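Local coordinates for appr-1-p processing domain protein (Thermus aquaticus Y51MC23, PDB 5M31) that belongs to the macro domain family, a compact alpha/beta fold in which helices pack around a central mixed beta-sheet, at residues 24-29 against 119-124. Sequence-based numbering, arbitrary orientation.
Sequences VEALVN and RSIALP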
ATOM      1  N   VAL A  24      -5.074   8.919  -8.937  1.00 21.49           N
ATOM      2  CA  VAL A  24      -5.072   7.537  -9.405  1.00 21.07           C
ATOM      3  C   VAL A  24      -6.269   6.777  -8.874  1.00 20.73           C
ATOM      4  O   VAL A  24      -7.014   7.291  -8.099  1.00 21.97           O
ATOM      5  CB  VAL A  24      -3.764   6.826  -8.949  1.00 20.58           C
ATOM      6  CG1 VAL A  24      -2.564   7.506  -9.577  1.00 20.99           C
ATOM      7  CG2 VAL A  24      -3.696   6.846  -7.445  1.00 19.91           C
ATOM      8  N   GLU A  25      -6.436   5.530  -9.305  1.00 20.07           N
ATOM      9  CA  GLU A  25      -7.592   4.710  -8.916  1.00 20.72           C
ATOM     10  C   GLU A  25      -7.406   4.102  -7.547  1.00 19.48           C
ATOM     11  O   GLU A  25      -8.383   3.792  -6.908  1.00 20.07           O
ATOM     12  CB  GLU A  25      -7.808   3.558  -9.913  1.00 21.11           C
ATOM     13  CG  GLU A  25      -8.285   4.001 -11.286  1.00 23.27           C
ATOM     14  CD  GLU A  25      -8.573   2.846 -12.232  1.00 24.30           C
ATOM     15  OE1 GLU A  25      -8.344   1.700 -11.915  1.00 23.40           O
ATOM     16  OE2 GLU A  25      -9.050   3.098 -13.342  1.00 27.15           O
ATOM     17  N   ALA A  26      -6.148   3.846  -7.146  1.00 18.90           N
ATOM     18  CA  ALA A  26      -5.886   3.078  -5.933  1.00 17.62           C
ATOM     19  C   ALA A  26      -4.700   3.704  -5.210  1.00 17.03           C
ATOM     20  O   ALA A  26      -3.725   4.033  -5.855  1.00 17.26           O
ATOM     21  CB  ALA A  26      -5.610   1.617  -6.252  1.00 17.43           C
ATOM     22  N   LEU A  27      -4.810   3.809  -3.889  1.00 16.79           N
ATOM     23  CA  LEU A  27      -3.685   4.172  -3.034  1.00 15.98           C
ATOM     24  C   LEU A  27      -3.304   3.001  -2.162  1.00 15.49           C
ATOM     25  O   LEU A  27      -4.165   2.295  -1.625  1.00 15.23           O
ATOM     26  CB  LEU A  27      -4.030   5.332  -2.121  1.00 16.81           C
ATOM     27  CG  LEU A  27      -4.377   6.666  -2.793  1.00 17.72           C
ATOM     28  CD1 LEU A  27      -4.641   7.701  -1.701  1.00 18.46           C
ATOM     29  CD2 LEU A  27      -3.315   7.141  -3.770  1.00 17.81           C
ATOM     30  N   VAL A  28      -2.015   2.870  -1.970  1.00 15.15           N
ATOM     31  CA  VAL A  28      -1.474   1.902  -0.958  1.00 15.14           C
ATOM     32  C   VAL A  28      -1.152   2.600   0.355  1.00 15.90           C
ATOM     33  O   VAL A  28      -0.429   3.607   0.380  1.00 16.40           O
ATOM     34  CB  VAL A  28      -0.205   1.207  -1.510  1.00 15.44           C
ATOM     35  CG1 VAL A  28       0.366   0.264  -0.471  1.00 16.07           C
ATOM     36  CG2 VAL A  28      -0.530   0.476  -2.805  1.00 15.78           C
ATOM     37  N   ASN A  29      -1.670   2.021   1.421  1.00 15.82           N
ATOM     38  CA  ASN A  29      -1.444   2.430   2.808  1.00 16.25           C
ATOM     39  C   ASN A  29      -0.624   1.322   3.449  1.00 16.67           C
ATOM     40  O   ASN A  29      -0.959   0.160   3.300  1.00 17.25           O
ATOM     41  CB  ASN A  29      -2.789   2.477   3.491  1.00 16.68           C
ATOM     42  CG  ASN A  29      -2.708   2.901   4.911  1.00 17.14           C
ATOM     43  OD1 ASN A  29      -1.793   3.585   5.299  1.00 18.05           O
ATOM     44  ND2 ASN A  29      -3.753   2.641   5.650  1.00 17.91           N
ATOM     45  N   ARG A 119      -6.054   0.354 -12.981  1.00 21.87           N
ATOM     46  CA  ARG A 119      -5.245   0.856 -14.085  1.00 22.62           C
ATOM     47  C   ARG A 119      -4.245   1.921 -13.631  1.00 21.74           C
ATOM     48  O   ARG A 119      -3.387   2.322 -14.405  1.00 22.27           O
ATOM     49  CB  ARG A 119      -6.137   1.479 -15.180  1.00 25.04           C
ATOM     50  CG  ARG A 119      -7.212   0.556 -15.686  1.00 27.29           C
ATOM     51  CD  ARG A 119      -6.653  -0.722 -16.285  1.00 28.84           C
ATOM     52  NE  ARG A 119      -5.626  -0.468 -17.301  1.00 31.42           N
ATOM     53  CZ  ARG A 119      -5.832  -0.125 -18.573  1.00 34.18           C
ATOM     54  NH1 ARG A 119      -7.066   0.016 -19.100  1.00 37.06           N
ATOM     55  NH2 ARG A 119      -4.779   0.069 -19.369  1.00 36.75           N
ATOM     56  N   SER A 120      -4.392   2.407 -12.403  1.00 20.79           N
ATOM     57  CA  SER A 120      -3.399   3.343 -11.856  1.00 20.65           C
ATOM     58  C   SER A 120      -3.377   3.231 -10.353  1.00 19.59           C
ATOM     59  O   SER A 120      -4.410   3.031  -9.725  1.00 18.97           O
ATOM     60  CB  SER A 120      -3.698   4.786 -12.282  1.00 21.68           C
ATOM     61  OG  SER A 120      -4.989   5.144 -11.883  1.00 21.87           O
ATOM     62  N   ILE A 121      -2.173   3.304  -9.781  1.00 19.13           N
ATOM     63  CA  ILE A 121      -1.978   3.068  -8.351  1.00 18.39           C
ATOM     64  C   ILE A 121      -0.760   3.859  -7.892  1.00 18.00           C
ATOM     65  O   ILE A 121       0.193   4.056  -8.649  1.00 19.01           O
ATOM     66  CB  ILE A 121      -1.811   1.554  -8.042  1.00 17.91           C
ATOM     67  CG1 ILE A 121      -1.857   1.260  -6.546  1.00 17.73           C
ATOM     68  CG2 ILE A 121      -0.597   0.989  -8.736  1.00 18.24           C
ATOM     69  CD1 ILE A 121      -2.224  -0.192  -6.234  1.00 17.60           C
ATOM     70  N   ALA A 122      -0.815   4.331  -6.651  1.00 17.53           N
ATOM     71  CA  ALA A 122       0.297   5.032  -6.030  1.00 17.65           C
ATOM     72  C   ALA A 122       0.622   4.388  -4.691  1.00 17.57           C
ATOM     73  O   ALA A 122      -0.276   4.008  -3.962  1.00 17.25           O
ATOM     74  CB  ALA A 122      -0.010   6.514  -5.800  1.00 18.32           C
ATOM     75  N   LEU A 123       1.917   4.372  -4.416  1.00 17.54           N
ATOM     76  CA  LEU A 123       2.483   3.706  -3.265  1.00 18.38           C
ATOM     77  C   LEU A 123       3.438   4.637  -2.534  1.00 18.25           C
ATOM     78  O   LEU A 123       4.149   5.423  -3.159  1.00 18.74           O
ATOM     79  CB  LEU A 123       3.412   2.595  -3.721  1.00 20.25           C
ATOM     80  CG  LEU A 123       3.214   1.293  -4.267  1.00 24.50           C
ATOM     81  CD1 LEU A 123       2.663   1.463  -5.663  1.00 25.36           C
ATOM     82  CD2 LEU A 123       4.569   0.580  -4.222  1.00 24.22           C
ATOM     83  N   PRO A 124       3.519   4.493  -1.203  1.00 17.81           N
ATOM     84  CA  PRO A 124       4.642   5.029  -0.464  1.00 19.04           C
ATOM     85  C   PRO A 124       5.870   4.138  -0.616  1.00 19.54           C
ATOM     86  O   PRO A 124       5.784   3.079  -1.157  1.00 18.52           O
ATOM     87  CB  PRO A 124       4.123   5.016   0.991  1.00 18.90           C
ATOM     88  CG  PRO A 124       3.208   3.873   1.047  1.00 18.09           C
ATOM     89  CD  PRO A 124       2.677   3.642  -0.350  1.00 17.75           C
TER
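V28 CG2 meets the tip of I121, its CD1, at 3.9 Å and also touches CG of L123, while V28 CB rests against CD of P124. CG1 of I121 lies anti to its backbone N (chi1 -170°), which lays CG1 against the methyl of A26, and CD1 continues past it to V28. F85 and F87 of strand 83-88 continue this apolar layer. On the other face of the sheet A122 CB is touched by CD2 of L27 at 3.9 Å and by CG2 of V24; beyond them, F45 of helix 40-48 lies against L27 and Y157 against A122. Strands 26-31 and 120-123 are parallel neighbours in the middle of the mixed six-stranded sheet of the macro domain, flanked by strands 83-88 and 153-157. Two backbone bonds zip them together around A122: its N donates to A26 O (3.0 Å), and its O accepts from V28 N (2.9 Å). Past this pair, V28 O faces P124 CD at 3.2 Å; P124 has no N-H to offer, and this buried oxygen has no hydrogen-bond partner in the model. Toward the other end the strands are held less regularly, and S120 O receives weak bonds from the N-H groups of both E25 and A26. S120 OG, set between its backbone N and carbonyl carbon (chi1 57°), comes within 3.0 Å of E25 N and accepts a stronger bond from it. At the polar edge the extended E25 side chain reaches R119 N with OE1 (2.9 Å, N-H...O 167°), the donor arriving from above the carboxylate plane. The R119 guanidinium instead turns away, its NH2 bonding to G151 O.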